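Local coordinates for outer membrane protein YopM (Yersinia pestis, PDB 1JL5), which probably acts as an effector that alters host cell physiology and promotes bacterial survival in host tissues, at residues L339-A344 and L359-V364; P353-N358 and D374-V379. All blocks are in the same frame, centred on the assembly; numbering follows the deposited sequence.

Interaction 1 of 2, residues L339-A344 and L359-V364; sequences LERLIA and LKQLHV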
ATOM      1  N   LEU A 339      -1.261   3.914  26.669  1.00 26.08           N
ATOM      2  CA  LEU A 339      -0.997   3.506  25.295  1.00 26.01           C
ATOM      3  C   LEU A 339      -2.255   3.500  24.442  1.00 26.38           C
ATOM      4  O   LEU A 339      -3.205   2.775  24.720  1.00 26.51           O
ATOM      5  CB  LEU A 339      -0.366   2.117  25.255  1.00 25.37           C
ATOM      6  CG  LEU A 339       0.289   1.800  23.908  1.00 25.00           C
ATOM      7  CD1 LEU A 339       1.433   2.784  23.675  1.00 24.79           C
ATOM      8  CD2 LEU A 339       0.801   0.371  23.893  1.00 23.76           C
ATOM      9  N   GLU A 340      -2.252   4.305  23.393  1.00 26.04           N
ATOM     10  CA  GLU A 340      -3.392   4.370  22.501  1.00 28.43           C
ATOM     11  C   GLU A 340      -3.103   3.674  21.190  1.00 27.20           C
ATOM     12  O   GLU A 340      -3.995   3.126  20.553  1.00 26.71           O
ATOM     13  CB  GLU A 340      -3.737   5.808  22.216  1.00 32.00           C
ATOM     14  CG  GLU A 340      -4.370   6.499  23.356  1.00 39.77           C
ATOM     15  CD  GLU A 340      -4.535   7.956  23.058  1.00 44.02           C
ATOM     16  OE1 GLU A 340      -5.277   8.298  22.095  1.00 45.63           O
ATOM     17  OE2 GLU A 340      -3.912   8.758  23.781  1.00 48.68           O
ATOM     18  N   ARG A 341      -1.844   3.694  20.790  1.00 26.05           N
ATOM     19  CA  ARG A 341      -1.462   3.070  19.544  1.00 24.96           C
ATOM     20  C   ARG A 341      -0.331   2.094  19.768  1.00 24.05           C
ATOM     21  O   ARG A 341       0.747   2.463  20.233  1.00 23.43           O
ATOM     22  CB  ARG A 341      -1.039   4.135  18.538  1.00 26.86           C
ATOM     23  CG  ARG A 341      -2.170   5.024  18.057  1.00 30.80           C
ATOM     24  CD  ARG A 341      -1.639   6.359  17.566  1.00 36.21           C
ATOM     25  NE  ARG A 341      -2.103   6.702  16.226  1.00 43.94           N
ATOM     26  CZ  ARG A 341      -1.588   6.208  15.099  1.00 49.07           C
ATOM     27  NH1 ARG A 341      -0.580   5.337  15.137  1.00 47.18           N
ATOM     28  NH2 ARG A 341      -2.078   6.594  13.926  1.00 49.95           N
ATOM     29  N   LEU A 342      -0.593   0.835  19.465  1.00 22.89           N
ATOM     30  CA  LEU A 342       0.424  -0.176  19.596  1.00 22.33           C
ATOM     31  C   LEU A 342       0.658  -0.791  18.231  1.00 23.68           C
ATOM     32  O   LEU A 342      -0.212  -1.469  17.678  1.00 23.52           O
ATOM     33  CB  LEU A 342       0.010  -1.269  20.583  1.00 21.11           C
ATOM     34  CG  LEU A 342       1.033  -2.409  20.654  1.00 20.83           C
ATOM     35  CD1 LEU A 342       2.414  -1.851  20.966  1.00 20.54           C
ATOM     36  CD2 LEU A 342       0.619  -3.421  21.710  1.00 21.51           C
ATOM     37  N   ILE A 343       1.823  -0.511  17.670  1.00 22.63           N
ATOM     38  CA  ILE A 343       2.189  -1.087  16.391  1.00 21.67           C
ATOM     39  C   ILE A 343       3.385  -1.946  16.732  1.00 18.94           C
ATOM     40  O   ILE A 343       4.467  -1.434  16.989  1.00 20.39           O
ATOM     41  CB  ILE A 343       2.600  -0.027  15.359  1.00 22.13           C
ATOM     42  CG1 ILE A 343       1.455   0.963  15.123  1.00 21.88           C
ATOM     43  CG2 ILE A 343       2.951  -0.708  14.041  1.00 20.44           C
ATOM     44  CD1 ILE A 343       1.315   2.002  16.202  1.00 30.54           C
ATOM     45  N   ALA A 344       3.171  -3.254  16.773  1.00 19.20           N
ATOM     46  CA  ALA A 344       4.226  -4.192  17.107  1.00 20.84           C
ATOM     47  C   ALA A 344       4.203  -5.312  16.079  1.00 21.94           C
ATOM     48  O   ALA A 344       4.634  -6.437  16.334  1.00 21.70           O
ATOM     49  CB  ALA A 344       4.009  -4.744  18.503  1.00 21.64           C
ATOM     50  N   LEU A 359      -6.571   1.821  24.490  1.00 25.66           N
ATOM     51  CA  LEU A 359      -5.868   1.527  23.247  1.00 24.29           C
ATOM     52  C   LEU A 359      -6.814   1.758  22.085  1.00 24.40           C
ATOM     53  O   LEU A 359      -7.898   1.185  22.029  1.00 23.50           O
ATOM     54  CB  LEU A 359      -5.372   0.083  23.226  1.00 22.74           C
ATOM     55  CG  LEU A 359      -4.423  -0.218  22.059  1.00 24.13           C
ATOM     56  CD1 LEU A 359      -3.125   0.580  22.237  1.00 20.21           C
ATOM     57  CD2 LEU A 359      -4.137  -1.710  21.995  1.00 20.49           C
ATOM     58  N   LYS A 360      -6.401   2.612  21.161  1.00 24.49           N
ATOM     59  CA  LYS A 360      -7.219   2.924  20.005  1.00 26.86           C
ATOM     60  C   LYS A 360      -6.766   2.122  18.810  1.00 27.09           C
ATOM     61  O   LYS A 360      -7.561   1.733  17.958  1.00 26.68           O
ATOM     62  CB  LYS A 360      -7.104   4.405  19.664  1.00 26.39           C
ATOM     63  CG  LYS A 360      -7.559   5.319  20.774  1.00 31.40           C
ATOM     64  CD  LYS A 360      -9.000   5.032  21.168  1.00 34.70           C
ATOM     65  CE  LYS A 360      -9.474   5.998  22.247  1.00 37.08           C
ATOM     66  NZ  LYS A 360      -8.573   5.988  23.434  1.00 37.85           N
ATOM     67  N   GLN A 361      -5.469   1.875  18.755  1.00 27.72           N
ATOM     68  CA  GLN A 361      -4.912   1.165  17.634  1.00 27.32           C
ATOM     69  C   GLN A 361      -4.004   0.030  18.031  1.00 26.18           C
ATOM     70  O   GLN A 361      -3.098   0.183  18.847  1.00 25.99           O
ATOM     71  CB  GLN A 361      -4.161   2.152  16.755  1.00 27.97           C
ATOM     72  CG  GLN A 361      -3.528   1.548  15.534  1.00 29.02           C
ATOM     73  CD  GLN A 361      -2.753   2.583  14.777  1.00 29.10           C
ATOM     74  OE1 GLN A 361      -1.844   3.200  15.322  1.00 31.03           O
ATOM     75  NE2 GLN A 361      -3.113   2.796  13.520  1.00 31.23           N
ATOM     76  N   LEU A 362      -4.275  -1.126  17.447  1.00 24.59           N
ATOM     77  CA  LEU A 362      -3.481  -2.299  17.698  1.00 23.94           C
ATOM     78  C   LEU A 362      -3.108  -2.912  16.364  1.00 24.76           C
ATOM     79  O   LEU A 362      -3.944  -3.508  15.694  1.00 25.28           O
ATOM     80  CB  LEU A 362      -4.257  -3.324  18.516  1.00 24.00           C
ATOM     81  CG  LEU A 362      -3.414  -4.569  18.779  1.00 23.12           C
ATOM     82  CD1 LEU A 362      -2.219  -4.189  19.635  1.00 23.15           C
ATOM     83  CD2 LEU A 362      -4.251  -5.638  19.454  1.00 26.45           C
ATOM     84  N   HIS A 363      -1.858  -2.734  15.968  1.00 24.38           N
ATOM     85  CA  HIS A 363      -1.365  -3.323  14.732  1.00 23.59           C
ATOM     86  C   HIS A 363      -0.266  -4.255  15.169  1.00 23.60           C
ATOM     87  O   HIS A 363       0.856  -3.828  15.420  1.00 23.90           O
ATOM     88  CB  HIS A 363      -0.814  -2.253  13.796  1.00 21.96           C
ATOM     89  CG  HIS A 363      -1.875  -1.405  13.170  1.00 21.77           C
ATOM     90  ND1 HIS A 363      -1.592  -0.392  12.281  1.00 23.37           N
ATOM     91  CD2 HIS A 363      -3.221  -1.419  13.310  1.00 21.44           C
ATOM     92  CE1 HIS A 363      -2.719   0.183  11.901  1.00 22.87           C
ATOM     93  NE2 HIS A 363      -3.721  -0.422  12.512  1.00 22.02           N
ATOM     94  N   VAL A 364      -0.609  -5.528  15.297  1.00 25.60           N
ATOM     95  CA  VAL A 364       0.345  -6.536  15.723  1.00 28.65           C
ATOM     96  C   VAL A 364       0.374  -7.622  14.666  1.00 28.97           C
ATOM     97  O   VAL A 364       0.674  -8.788  14.927  1.00 31.06           O
ATOM     98  CB  VAL A 364      -0.048  -7.106  17.090  1.00 30.01           C
ATOM     99  CG1 VAL A 364       0.929  -8.189  17.509  1.00 35.76           C
ATOM    100  CG2 VAL A 364      -0.031  -5.986  18.117  1.00 32.15           C
TER
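Leu342 and Leu362 run alongside each other in the same direction on one face of two neighbouring parallel strands, 341-343 and 361-363, of the leucine-rich-repeat solenoid. This leucine face packs into the interior against the returning loops, Leu342 on Leu335 and Leu362 on Leu355. The strand axes run 4.6 Å apart and within 4° of parallel. With CG anti to the backbone N in each leucine, the repeats present matching bumps: Leu362 CD1 fits against the flank of Leu342, touching CB and CG and lying 3.6 Å from CD2. Toward the start of the strands, Leu359 CD1 presses against the backbone of Glu340, facing the notch between Leu339 CG and Leu342 CB, 4.0 Å from each. At the other end Ala344 CB meets Val364 CG2. The opposite face carries Arg341, Gln361, Ile343 and His363. There the amide of Gln361 stands nearly perpendicular to the guanidinium of Arg341 (85°), with OE1 over one face of it, while Ile343 CD1 lies 3.5 Å from the same OE1. Both polar groups have stronger partners in adjoining strands: Arg341 forms a salt bridge with Glu321, and Gln361 NE2 bonds to Asp381, which also takes His363 NE2. Backbone hydrogen bonds zip the strands together. Where the ladder begins, Glu340 O accepts two N-H groups, Lys360 N on an in-plane lone pair and Gln361 N at 2.6 Å, nearly along the C=O axis.

Interaction 2 of 2, residues P353-N358 and D374-V379; sequences PELPQN and DIPESV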
ATOM      1  N   PRO A 353       0.978  -8.193  25.117  1.00 30.36           N
ATOM      2  CA  PRO A 353       0.648  -8.015  26.532  1.00 28.97           C
ATOM      3  C   PRO A 353      -0.792  -7.537  26.664  1.00 29.23           C
ATOM      4  O   PRO A 353      -1.411  -7.129  25.678  1.00 28.26           O
ATOM      5  CB  PRO A 353       1.643  -6.950  26.989  1.00 29.63           C
ATOM      6  CG  PRO A 353       2.805  -7.139  26.058  1.00 28.93           C
ATOM      7  CD  PRO A 353       2.125  -7.356  24.734  1.00 29.31           C
ATOM      8  N   GLU A 354      -1.322  -7.591  27.879  1.00 29.56           N
ATOM      9  CA  GLU A 354      -2.681  -7.137  28.118  1.00 29.18           C
ATOM     10  C   GLU A 354      -2.773  -5.724  27.570  1.00 27.53           C
ATOM     11  O   GLU A 354      -1.951  -4.865  27.885  1.00 26.25           O
ATOM     12  CB  GLU A 354      -2.984  -7.132  29.608  1.00 33.06           C
ATOM     13  CG  GLU A 354      -4.410  -6.750  29.922  1.00 39.98           C
ATOM     14  CD  GLU A 354      -4.713  -6.865  31.392  1.00 42.91           C
ATOM     15  OE1 GLU A 354      -4.103  -6.114  32.182  1.00 45.77           O
ATOM     16  OE2 GLU A 354      -5.557  -7.710  31.757  1.00 48.02           O
ATOM     17  N   LEU A 355      -3.775  -5.486  26.742  1.00 25.68           N
ATOM     18  CA  LEU A 355      -3.941  -4.185  26.132  1.00 27.36           C
ATOM     19  C   LEU A 355      -4.559  -3.159  27.061  1.00 28.45           C
ATOM     20  O   LEU A 355      -5.511  -3.449  27.776  1.00 29.89           O
ATOM     21  CB  LEU A 355      -4.794  -4.321  24.876  1.00 24.85           C
ATOM     22  CG  LEU A 355      -4.177  -5.243  23.821  1.00 26.43           C
ATOM     23  CD1 LEU A 355      -5.118  -5.365  22.635  1.00 24.22           C
ATOM     24  CD2 LEU A 355      -2.820  -4.677  23.382  1.00 25.90           C
ATOM     25  N   PRO A 356      -4.007  -1.939  27.070  1.00 29.63           N
ATOM     26  CA  PRO A 356      -4.556  -0.895  27.935  1.00 29.10           C
ATOM     27  C   PRO A 356      -5.968  -0.580  27.452  1.00 30.62           C
ATOM     28  O   PRO A 356      -6.255  -0.666  26.258  1.00 31.55           O
ATOM     29  CB  PRO A 356      -3.576   0.258  27.745  1.00 29.87           C
ATOM     30  CG  PRO A 356      -3.078   0.053  26.345  1.00 30.95           C
ATOM     31  CD  PRO A 356      -2.868  -1.438  26.286  1.00 28.12           C
ATOM     32  N   GLN A 357      -6.843  -0.218  28.379  1.00 31.71           N
ATOM     33  CA  GLN A 357      -8.238   0.059  28.067  1.00 32.39           C
ATOM     34  C   GLN A 357      -8.552   1.250  27.177  1.00 31.62           C
ATOM     35  O   GLN A 357      -9.689   1.411  26.748  1.00 33.82           O
ATOM     36  CB  GLN A 357      -9.034   0.167  29.369  1.00 35.62           C
ATOM     37  CG  GLN A 357      -9.095  -1.149  30.122  1.00 38.06           C
ATOM     38  CD  GLN A 357      -9.496  -2.296  29.215  1.00 42.24           C
ATOM     39  OE1 GLN A 357     -10.493  -2.211  28.494  1.00 43.55           O
ATOM     40  NE2 GLN A 357      -8.720  -3.378  29.245  1.00 42.84           N
ATOM     41  N   ASN A 358      -7.565   2.090  26.904  1.00 30.02           N
ATOM     42  CA  ASN A 358      -7.779   3.250  26.044  1.00 31.59           C
ATOM     43  C   ASN A 358      -7.060   3.037  24.712  1.00 28.86           C
ATOM     44  O   ASN A 358      -6.949   3.959  23.902  1.00 27.29           O
ATOM     45  CB  ASN A 358      -7.245   4.520  26.714  1.00 35.98           C
ATOM     46  CG  ASN A 358      -8.345   5.387  27.297  1.00 42.78           C
ATOM     47  OD1 ASN A 358      -8.933   6.214  26.600  1.00 47.15           O
ATOM     48  ND2 ASN A 358      -8.633   5.199  28.582  1.00 45.11           N
ATOM     49  N   ASP A 374      -6.974  -9.938  24.269  1.00 39.83           N
ATOM     50  CA  ASP A 374      -8.328  -9.438  24.410  1.00 40.07           C
ATOM     51  C   ASP A 374      -8.262  -8.017  23.878  1.00 38.87           C
ATOM     52  O   ASP A 374      -7.365  -7.255  24.228  1.00 38.42           O
ATOM     53  CB  ASP A 374      -8.764  -9.437  25.876  1.00 43.40           C
ATOM     54  CG  ASP A 374      -8.908 -10.834  26.437  1.00 46.94           C
ATOM     55  OD1 ASP A 374      -9.591 -11.659  25.793  1.00 49.58           O
ATOM     56  OD2 ASP A 374      -8.344 -11.106  27.521  1.00 50.18           O
ATOM     57  N   ILE A 375      -9.199  -7.665  23.014  1.00 37.89           N
ATOM     58  CA  ILE A 375      -9.210  -6.336  22.439  1.00 37.90           C
ATOM     59  C   ILE A 375     -10.084  -5.385  23.231  1.00 39.35           C
ATOM     60  O   ILE A 375     -11.297  -5.562  23.312  1.00 41.13           O
ATOM     61  CB  ILE A 375      -9.710  -6.374  20.983  1.00 36.98           C
ATOM     62  CG1 ILE A 375      -8.843  -7.339  20.170  1.00 37.51           C
ATOM     63  CG2 ILE A 375      -9.675  -4.986  20.381  1.00 35.98           C
ATOM     64  CD1 ILE A 375      -7.344  -7.089  20.308  1.00 37.76           C
ATOM     65  N   PRO A 376      -9.472  -4.367  23.850  1.00 39.02           N
ATOM     66  CA  PRO A 376     -10.259  -3.408  24.623  1.00 38.35           C
ATOM     67  C   PRO A 376     -11.302  -2.800  23.698  1.00 38.08           C
ATOM     68  O   PRO A 376     -11.062  -2.649  22.499  1.00 36.41           O
ATOM     69  CB  PRO A 376      -9.214  -2.390  25.070  1.00 38.30           C
ATOM     70  CG  PRO A 376      -7.993  -3.240  25.250  1.00 39.11           C
ATOM     71  CD  PRO A 376      -8.029  -4.112  24.008  1.00 38.57           C
ATOM     72  N   GLU A 377     -12.459  -2.457  24.253  1.00 38.19           N
ATOM     73  CA  GLU A 377     -13.531  -1.869  23.463  1.00 38.58           C
ATOM     74  C   GLU A 377     -13.049  -0.573  22.827  1.00 35.83           C
ATOM     75  O   GLU A 377     -13.580  -0.128  21.809  1.00 36.53           O
ATOM     76  CB  GLU A 377     -14.749  -1.595  24.351  1.00 42.00           C
ATOM     77  CG  GLU A 377     -16.049  -2.190  23.825  1.00 49.74           C
ATOM     78  CD  GLU A 377     -16.089  -3.706  23.926  1.00 53.97           C
ATOM     79  OE1 GLU A 377     -15.163  -4.369  23.409  1.00 56.43           O
ATOM     80  OE2 GLU A 377     -17.054  -4.237  24.522  1.00 56.37           O
ATOM     81  N   SER A 378     -12.031   0.032  23.429  1.00 33.37           N
ATOM     82  CA  SER A 378     -11.484   1.282  22.919  1.00 31.32           C
ATOM     83  C   SER A 378     -10.810   1.115  21.558  1.00 30.26           C
ATOM     84  O   SER A 378     -10.769   2.046  20.761  1.00 30.77           O
ATOM     85  CB  SER A 378     -10.473   1.850  23.909  1.00 29.01           C
ATOM     86  OG  SER A 378      -9.437   0.914  24.143  1.00 29.44           O
ATOM     87  N   VAL A 379     -10.277  -0.068  21.292  1.00 30.61           N
ATOM     88  CA  VAL A 379      -9.598  -0.305  20.026  1.00 32.45           C
ATOM     89  C   VAL A 379     -10.502  -0.007  18.842  1.00 33.64           C
ATOM     90  O   VAL A 379     -11.512  -0.676  18.639  1.00 34.85           O
ATOM     91  CB  VAL A 379      -9.099  -1.755  19.930  1.00 32.79           C
ATOM     92  CG1 VAL A 379      -8.419  -1.989  18.585  1.00 32.42           C
ATOM     93  CG2 VAL A 379      -8.137  -2.037  21.071  1.00 32.00           C
TER
HETATM   94  O   HOH W   1      -5.582  -7.374  26.059  1.00 35.37           O
HETATM   95  O   HOH W   2     -11.507  -0.268  26.312  1.00 35.33           O
HETATM   96  O   HOH W   3     -12.751  -3.044  27.062  1.00 47.23           O
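Leu355 reaches across to the Pro376 ring at about a right angle. Its CB sits against the ring, 3.4 Å from Pro376 CD and just as close to CG, tighter than ordinary van der Waals contact. CG, anti to the carbonyl carbon (chi1 -60°), faces both Pro376 CD and the carbonyl oxygen of Asp374. From there CD1 runs on to touch Asp374 O at 3.3 Å, stays against Pro376 CD and meets Ile375 CD1 at 3.7 Å; Leu355 and Ile375 both also pack on Leu362 of strand 361-363. These are equivalent loops of successive turns of the leucine-rich-repeat solenoid, each leading into its next strand, with directions only 13° apart. Water fills in for direct backbone pairing: one molecule accepts from Leu355 N and donates to Asp374 O. Beyond the proline contact, the bent chain of Gln357 brings OE1 to within 3.7 Å of Pro376 CB. Two waters donate to this OE1; one accepts from Glu377 N, the other from Ser378 N while also donating to Gln357 O. Pro376 to Val379 forms a type I beta turn, closed by the hydrogen bond from Val379 N to Pro376 O. On that turn Ser378 OG lies 2.7 Å from Gln357 O, but its one proton can also go to Leu359 O, its stronger partner.

Overall arrangement
Both contacts join the same consecutive turns of the solenoid, at different points of each turn: interaction 1 along the strands, interaction 2 along the loop segments that lead into the next strands, their centres about 9 Å apart. Interaction 1 is largely buried and nearly twice as extensive, with direct backbone hydrogen bonds between strands; interaction 2 is partly exposed, and waters bridge its irregular backbones. They meet in the interior, where Leu362 CD2 packs 3.3 Å from Leu355 CD1, and they share the backbone of Leu359 at the strand entrance, where Val379 CG2 packs on Leu359 O. Other subunits touch 353-358 and 374-379, whereas none touches 339-344 or 359-364.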